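Local coordinates for RabGAP/TBC protein (Chlamydomonas reinhardtii, PDB 4P17) that is of unknown function but carries the all-helical TBC domain of RabGAPs and may act on Rab GTPases of the flagellum, at residues A[71-76]-A[246-251]; A[51-56]-A[77-82]. All blocks are in the same frame, centred on the assembly; numbering follows the deposited sequence.

Interaction 1. Residues A[71-76]-A[246-251]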
loop_
_atom_site.group_PDB
_atom_site.type_symbol
_atom_site.label_atom_id
_atom_site.label_comp_id
_atom_site.label_asym_id
_atom_site.label_seq_id
_atom_site.Cartn_x
_atom_site.Cartn_y
_atom_site.Cartn_z
ATOM N N THR A 71 -9.463 2.954 -12.316
ATOM C CA THR A 71 -9.143 2.499 -13.663
ATOM C C THR A 71 -7.898 3.203 -14.187
ATOM O O THR A 71 -7.277 2.718 -15.156
ATOM C CB THR A 71 -10.361 2.684 -14.624
ATOM O OG1 THR A 71 -10.129 2.012 -15.874
ATOM C CG2 THR A 71 -10.674 4.126 -14.914
ATOM N N LEU A 72 -7.552 4.355 -13.604
ATOM C CA LEU A 72 -6.331 5.065 -13.972
ATOM C C LEU A 72 -5.131 4.763 -13.119
ATOM O O LEU A 72 -4.120 5.438 -13.258
ATOM C CB LEU A 72 -6.558 6.587 -13.926
ATOM C CG LEU A 72 -7.567 7.125 -14.943
ATOM C CD1 LEU A 72 -7.614 8.648 -14.883
ATOM C CD2 LEU A 72 -7.181 6.682 -16.365
ATOM N N ARG A 73 -5.201 3.801 -12.200
ATOM C CA ARG A 73 -4.073 3.714 -11.305
ATOM C C ARG A 73 -2.859 3.202 -12.093
ATOM O O ARG A 73 -1.765 3.632 -11.841
ATOM C CB ARG A 73 -4.393 2.875 -10.097
ATOM C CG ARG A 73 -5.213 3.636 -9.137
ATOM C CD ARG A 73 -5.628 2.815 -7.916
ATOM N NE ARG A 73 -6.015 3.716 -6.846
ATOM C CZ ARG A 73 -7.133 3.666 -6.149
ATOM N NH1 ARG A 73 -8.029 2.675 -6.301
ATOM N NH2 ARG A 73 -7.343 4.594 -5.231
ATOM N N ASN A 74 -3.061 2.321 -13.068
ATOM C CA ASN A 74 -1.921 1.852 -13.863
ATOM C C ASN A 74 -1.281 3.076 -14.519
ATOM O O ASN A 74 -0.104 3.289 -14.371
ATOM C CB ASN A 74 -2.371 0.794 -14.887
ATOM C CG ASN A 74 -1.200 0.069 -15.552
ATOM O OD1 ASN A 74 -0.131 0.614 -15.689
ATOM N ND2 ASN A 74 -1.427 -1.161 -15.984
ATOM N N TRP A 75 -2.084 3.903 -15.177
ATOM C CA TRP A 75 -1.589 5.101 -15.869
ATOM C C TRP A 75 -0.803 6.033 -14.929
ATOM O O TRP A 75 0.347 6.428 -15.197
ATOM C CB TRP A 75 -2.772 5.859 -16.510
ATOM C CG TRP A 75 -2.372 7.059 -17.299
ATOM C CD1 TRP A 75 -1.498 7.100 -18.341
ATOM C CD2 TRP A 75 -2.849 8.408 -17.122
ATOM N NE1 TRP A 75 -1.396 8.389 -18.827
ATOM C CE2 TRP A 75 -2.213 9.207 -18.091
ATOM C CE3 TRP A 75 -3.749 9.003 -16.251
ATOM C CZ2 TRP A 75 -2.457 10.573 -18.200
ATOM C CZ3 TRP A 75 -3.976 10.350 -16.346
ATOM C CH2 TRP A 75 -3.344 11.122 -17.315
ATOM N N VAL A 76 -1.435 6.408 -13.827
ATOM C CA VAL A 76 -0.833 7.365 -12.909
ATOM C C VAL A 76 0.308 6.774 -12.087
ATOM O O VAL A 76 1.337 7.399 -11.933
ATOM C CB VAL A 76 -1.892 7.923 -11.943
ATOM C CG1 VAL A 76 -1.280 8.915 -10.977
ATOM C CG2 VAL A 76 -3.034 8.568 -12.721
ATOM N N VAL A 246 -6.264 0.810 1.104
ATOM C CA VAL A 246 -4.832 0.652 0.850
ATOM C C VAL A 246 -4.427 1.444 -0.396
ATOM O O VAL A 246 -3.421 2.169 -0.373
ATOM C CB VAL A 246 -4.426 -0.825 0.645
ATOM C CG1 VAL A 246 -2.935 -0.938 0.300
ATOM C CG2 VAL A 246 -4.715 -1.674 1.861
ATOM N N MET A 247 -5.199 1.324 -1.474
ATOM C CA MET A 247 -4.789 1.930 -2.750
ATOM C C MET A 247 -4.750 3.443 -2.657
ATOM O O MET A 247 -3.966 4.092 -3.350
ATOM C CB MET A 247 -5.724 1.538 -3.900
ATOM C CG MET A 247 -5.996 0.091 -4.021
ATOM S SD MET A 247 -4.530 -0.827 -4.398
ATOM C CE MET A 247 -5.321 -2.441 -4.613
ATOM N N ARG A 248 -5.570 4.031 -1.790
ATOM C CA ARG A 248 -5.479 5.470 -1.608
ATOM C C ARG A 248 -4.183 5.870 -0.921
ATOM O O ARG A 248 -3.571 6.912 -1.249
ATOM C CB ARG A 248 -6.663 5.983 -0.802
ATOM C CG ARG A 248 -7.943 6.049 -1.592
ATOM C CD ARG A 248 -7.969 7.245 -2.537
ATOM N NE ARG A 248 -7.781 8.513 -1.835
ATOM C CZ ARG A 248 -8.758 9.153 -1.190
ATOM N NH1 ARG A 248 -10.000 8.661 -1.187
ATOM N NH2 ARG A 248 -8.502 10.294 -0.573
ATOM N N THR A 249 -3.728 5.059 0.018
ATOM C CA THR A 249 -2.406 5.308 0.607
ATOM C C THR A 249 -1.324 5.191 -0.485
ATOM O O THR A 249 -0.360 5.979 -0.545
ATOM C CB THR A 249 -2.060 4.365 1.792
ATOM O OG1 THR A 249 -1.687 3.065 1.335
ATOM C CG2 THR A 249 -3.208 4.247 2.794
ATOM N N TRP A 250 -1.512 4.231 -1.368
ATOM C CA TRP A 250 -0.536 3.984 -2.428
ATOM C C TRP A 250 -0.538 5.100 -3.465
ATOM O O TRP A 250 0.539 5.502 -3.977
ATOM C CB TRP A 250 -0.832 2.634 -3.086
ATOM C CG TRP A 250 -0.430 1.417 -2.238
ATOM C CD1 TRP A 250 -0.088 1.402 -0.876
ATOM C CD2 TRP A 250 -0.317 0.061 -2.694
ATOM N NE1 TRP A 250 0.236 0.107 -0.501
ATOM C CE2 TRP A 250 0.086 -0.729 -1.589
ATOM C CE3 TRP A 250 -0.507 -0.566 -3.942
ATOM C CZ2 TRP A 250 0.294 -2.123 -1.690
ATOM C CZ3 TRP A 250 -0.302 -1.964 -4.031
ATOM C CH2 TRP A 250 0.102 -2.711 -2.912
ATOM N N ASP A 251 -1.724 5.621 -3.777
ATOM C CA ASP A 251 -1.826 6.819 -4.643
ATOM C C ASP A 251 -0.818 7.875 -4.203
ATOM O O ASP A 251 -0.003 8.342 -4.970
ATOM C CB ASP A 251 -3.216 7.461 -4.626
ATOM C CG ASP A 251 -4.299 6.597 -5.290
ATOM O OD1 ASP A 251 -3.940 5.699 -6.060
ATOM O OD2 ASP A 251 -5.513 6.849 -5.050
#

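Interaction 2. Residues A[51-56]-A[77-82]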
loop_
_atom_site.group_PDB
_atom_site.type_symbol
_atom_site.label_atom_id
_atom_site.label_comp_id
_atom_site.label_asym_id
_atom_site.label_seq_id
_atom_site.Cartn_x
_atom_site.Cartn_y
_atom_site.Cartn_z
ATOM N N ASP A 51 -3.788 12.591 -22.459
ATOM C CA ASP A 51 -2.668 11.694 -22.148
ATOM C C ASP A 51 -1.503 12.436 -21.504
ATOM O O ASP A 51 -0.338 12.225 -21.844
ATOM C CB ASP A 51 -2.205 10.947 -23.397
ATOM C CG ASP A 51 -1.736 9.527 -23.087
ATOM O OD1 ASP A 51 -1.097 9.310 -22.030
ATOM O OD2 ASP A 51 -2.005 8.620 -23.901
ATOM N N LYS A 52 -1.840 13.291 -20.547
ATOM C CA LYS A 52 -0.838 14.000 -19.774
ATOM C C LYS A 52 -1.377 14.356 -18.404
ATOM O O LYS A 52 -2.503 14.860 -18.271
ATOM C CB LYS A 52 -0.390 15.269 -20.510
ATOM N N LEU A 53 -0.581 14.085 -17.375
ATOM C CA LEU A 53 -0.894 14.559 -16.042
ATOM C C LEU A 53 -0.737 16.075 -15.983
ATOM O O LEU A 53 0.028 16.638 -16.763
ATOM C CB LEU A 53 0.018 13.905 -15.011
ATOM C CG LEU A 53 -0.147 12.402 -14.811
ATOM C CD1 LEU A 53 0.968 11.869 -13.937
ATOM C CD2 LEU A 53 -1.496 12.096 -14.183
ATOM N N PRO A 54 -1.445 16.728 -15.047
ATOM C CA PRO A 54 -1.365 18.176 -14.838
ATOM C C PRO A 54 0.067 18.661 -14.682
ATOM O O PRO A 54 0.884 18.028 -14.001
ATOM C CB PRO A 54 -2.142 18.399 -13.542
ATOM C CG PRO A 54 -2.987 17.214 -13.366
ATOM C CD PRO A 54 -2.397 16.087 -14.122
ATOM N N SER A 55 0.352 19.791 -15.318
ATOM C CA SER A 55 1.655 20.408 -15.234
ATOM C C SER A 55 1.857 20.991 -13.841
ATOM O O SER A 55 2.946 20.912 -13.272
ATOM C CB SER A 55 1.784 21.490 -16.311
ATOM N N ASN A 56 0.788 21.560 -13.293
ATOM C CA ASN A 56 0.815 22.166 -11.968
ATOM C C ASN A 56 1.004 21.110 -10.895
ATOM O O ASN A 56 0.121 20.288 -10.658
ATOM C CB ASN A 56 -0.476 22.937 -11.723
ATOM C CG ASN A 56 -0.468 23.691 -10.420
ATOM O OD1 ASN A 56 0.548 23.734 -9.721
ATOM N ND2 ASN A 56 -1.612 24.300 -10.078
ATOM N N TRP A 77 0.103 5.601 -11.492
ATOM C CA TRP A 77 1.150 5.026 -10.666
ATOM C C TRP A 77 2.430 4.787 -11.424
ATOM O O TRP A 77 3.504 5.015 -10.908
ATOM C CB TRP A 77 0.726 3.706 -10.087
ATOM C CG TRP A 77 -0.268 3.793 -9.009
ATOM C CD1 TRP A 77 -0.846 4.931 -8.494
ATOM C CD2 TRP A 77 -0.830 2.692 -8.289
ATOM N NE1 TRP A 77 -1.750 4.590 -7.506
ATOM C CE2 TRP A 77 -1.760 3.222 -7.376
ATOM C CE3 TRP A 77 -0.675 1.310 -8.363
ATOM C CZ2 TRP A 77 -2.488 2.411 -6.506
ATOM C CZ3 TRP A 77 -1.402 0.508 -7.508
ATOM C CH2 TRP A 77 -2.296 1.061 -6.581
ATOM N N MET A 78 2.297 4.241 -12.622
ATOM C CA MET A 78 3.478 3.847 -13.389
ATOM C C MET A 78 4.294 5.076 -13.781
ATOM O O MET A 78 5.518 5.020 -13.847
ATOM C CB MET A 78 3.094 3.051 -14.614
ATOM C CG MET A 78 2.502 1.659 -14.327
ATOM S SD MET A 78 3.574 0.495 -13.459
ATOM C CE MET A 78 4.825 0.178 -14.708
ATOM N N GLU A 79 3.620 6.196 -13.997
ATOM C CA GLU A 79 4.324 7.452 -14.287
ATOM C C GLU A 79 4.870 8.156 -13.026
ATOM O O GLU A 79 6.068 8.431 -12.923
ATOM C CB GLU A 79 3.388 8.406 -15.040
ATOM C CG GLU A 79 4.012 9.762 -15.394
ATOM C CD GLU A 79 5.166 9.641 -16.364
ATOM O OE1 GLU A 79 5.327 8.560 -16.975
ATOM O OE2 GLU A 79 5.921 10.624 -16.506
ATOM N N THR A 80 4.017 8.447 -12.045
ATOM C CA THR A 80 4.519 9.158 -10.869
ATOM C C THR A 80 5.576 8.363 -10.073
ATOM O O THR A 80 6.439 8.961 -9.452
ATOM C CB THR A 80 3.373 9.542 -9.894
ATOM O OG1 THR A 80 2.708 8.366 -9.430
ATOM C CG2 THR A 80 2.358 10.408 -10.563
ATOM N N SER A 81 5.527 7.032 -10.086
ATOM C CA SER A 81 6.485 6.250 -9.282
ATOM C C SER A 81 7.855 6.266 -9.929
ATOM O O SER A 81 8.834 5.895 -9.327
ATOM C CB SER A 81 6.081 4.798 -9.155
ATOM O OG SER A 81 6.063 4.203 -10.458
ATOM N N GLY A 82 7.891 6.625 -11.195
ATOM C CA GLY A 82 9.092 6.497 -11.975
ATOM C C GLY A 82 9.293 5.139 -12.616
ATOM O O GLY A 82 10.318 4.909 -13.257
#

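Interaction 1. Residues A[71-76]-A[246-251]
R73, in the first turn of helix 73-80, and D251, on helix 243-256, have the nearest CA atoms of the two segments, 7.7 Å apart. R73 spans this with a chain extended from CG to NE (chi2 177°), which carries the NE/NH2 edge of its guanidinium to the carboxylate. The grip is side-on and two-pronged: R73 NE gives its hydrogen to the syn lone pair of D251 OD1 at 3.0 Å, and R73 NH2 reaches D251 OD2 at 2.9 Å. Both bonds are nearly straight, and the two planar groups, 27° apart, are almost coplanar. Over one guanidinium face sits M247, its CB 3.4 Å from R73 CZ, while R248 CD borders the edge near NH2. Two grips thus fix the rotation of a buried ion pair, and the hydroxyl of Y16 takes up R73 NH1. D251 is held further, OD1 by W77 NE1 and OD2 by V68 N; R73 and W77 are the two ends of the RxxxW signature of TBC domains. The R248 guanidinium is bonded to R65 O and D300. W44 and I48 of helix 27-50 pack on L72, with W75 and V76 also touching that helix, and helix 153-164 lines M247 through L160 and A164.

Interaction 2. Residues A[51-56]-A[77-82]
The nonpolar contact between L53 and helix 73-80 rests on a single methyl group. L53 CD1 approaches T80 CG2 to 3.9 Å and E79 CG to 4.0 Å, so one branch of the leucine touches two consecutive residues of the helix. Against T80 the leucine side chain runs crosswise; against E79 the two chains slide past each other in opposite directions. In the glutamate, a chi1 of 180° puts CG anti to the backbone N, where it meets L53; the bend at chi2 then sets the course of the carboxylate. Only 86 Å² is buried in all, at the surface of the protein.

Topologically this is a loop-to-helix contact within the all-helical TBC fold. Segment 51-56 links helix 27-50 to helix 57-65, and D51 opens it with the positive phi of a Schellman motif that ends the first of these helices. W44 of that helix also touches L53, while P54 packs on Y47 and, on the following helix, on L60 and M63.

Hydrogen bonds are absent across the pair, and the polar groups turn elsewhere. E79 OE1 is bonded to N84 ND2, and T80 OG1 meets both V76 O and F254 O, leaving the threonine methyl to L53. Toward the end of helix 73-80, W77 O accepts twice, from S81 N and from S81 OG, the latter at 2.7 Å. That hydroxyl lies tilted 22° from the carbonyl plane. G82 follows with positive phi and also stands at the N-cap of helix 83-88.

How the interactions relate
Helix 73-80 serves both interactions, with R73 near its start for interaction 1 and E79 and T80 near its end for interaction 2; their centres lie 12 Å apart. Tryptophans join them directly. W77 NE1 is 2.8 Å from D251 OD1, a probable hydrogen bond that gives the carboxylate of interaction 1 a partner in segment 77-82, and W77 CH2 packs 3.6 Å from W250 CE3. W75 of interaction 1 also approaches segment 51-56, its CZ2 3.6 Å from K52 N. The contrast is between a buried ion pair, about 9 Å from the centre of the chain, and a surface methyl contact, about 18 Å from it.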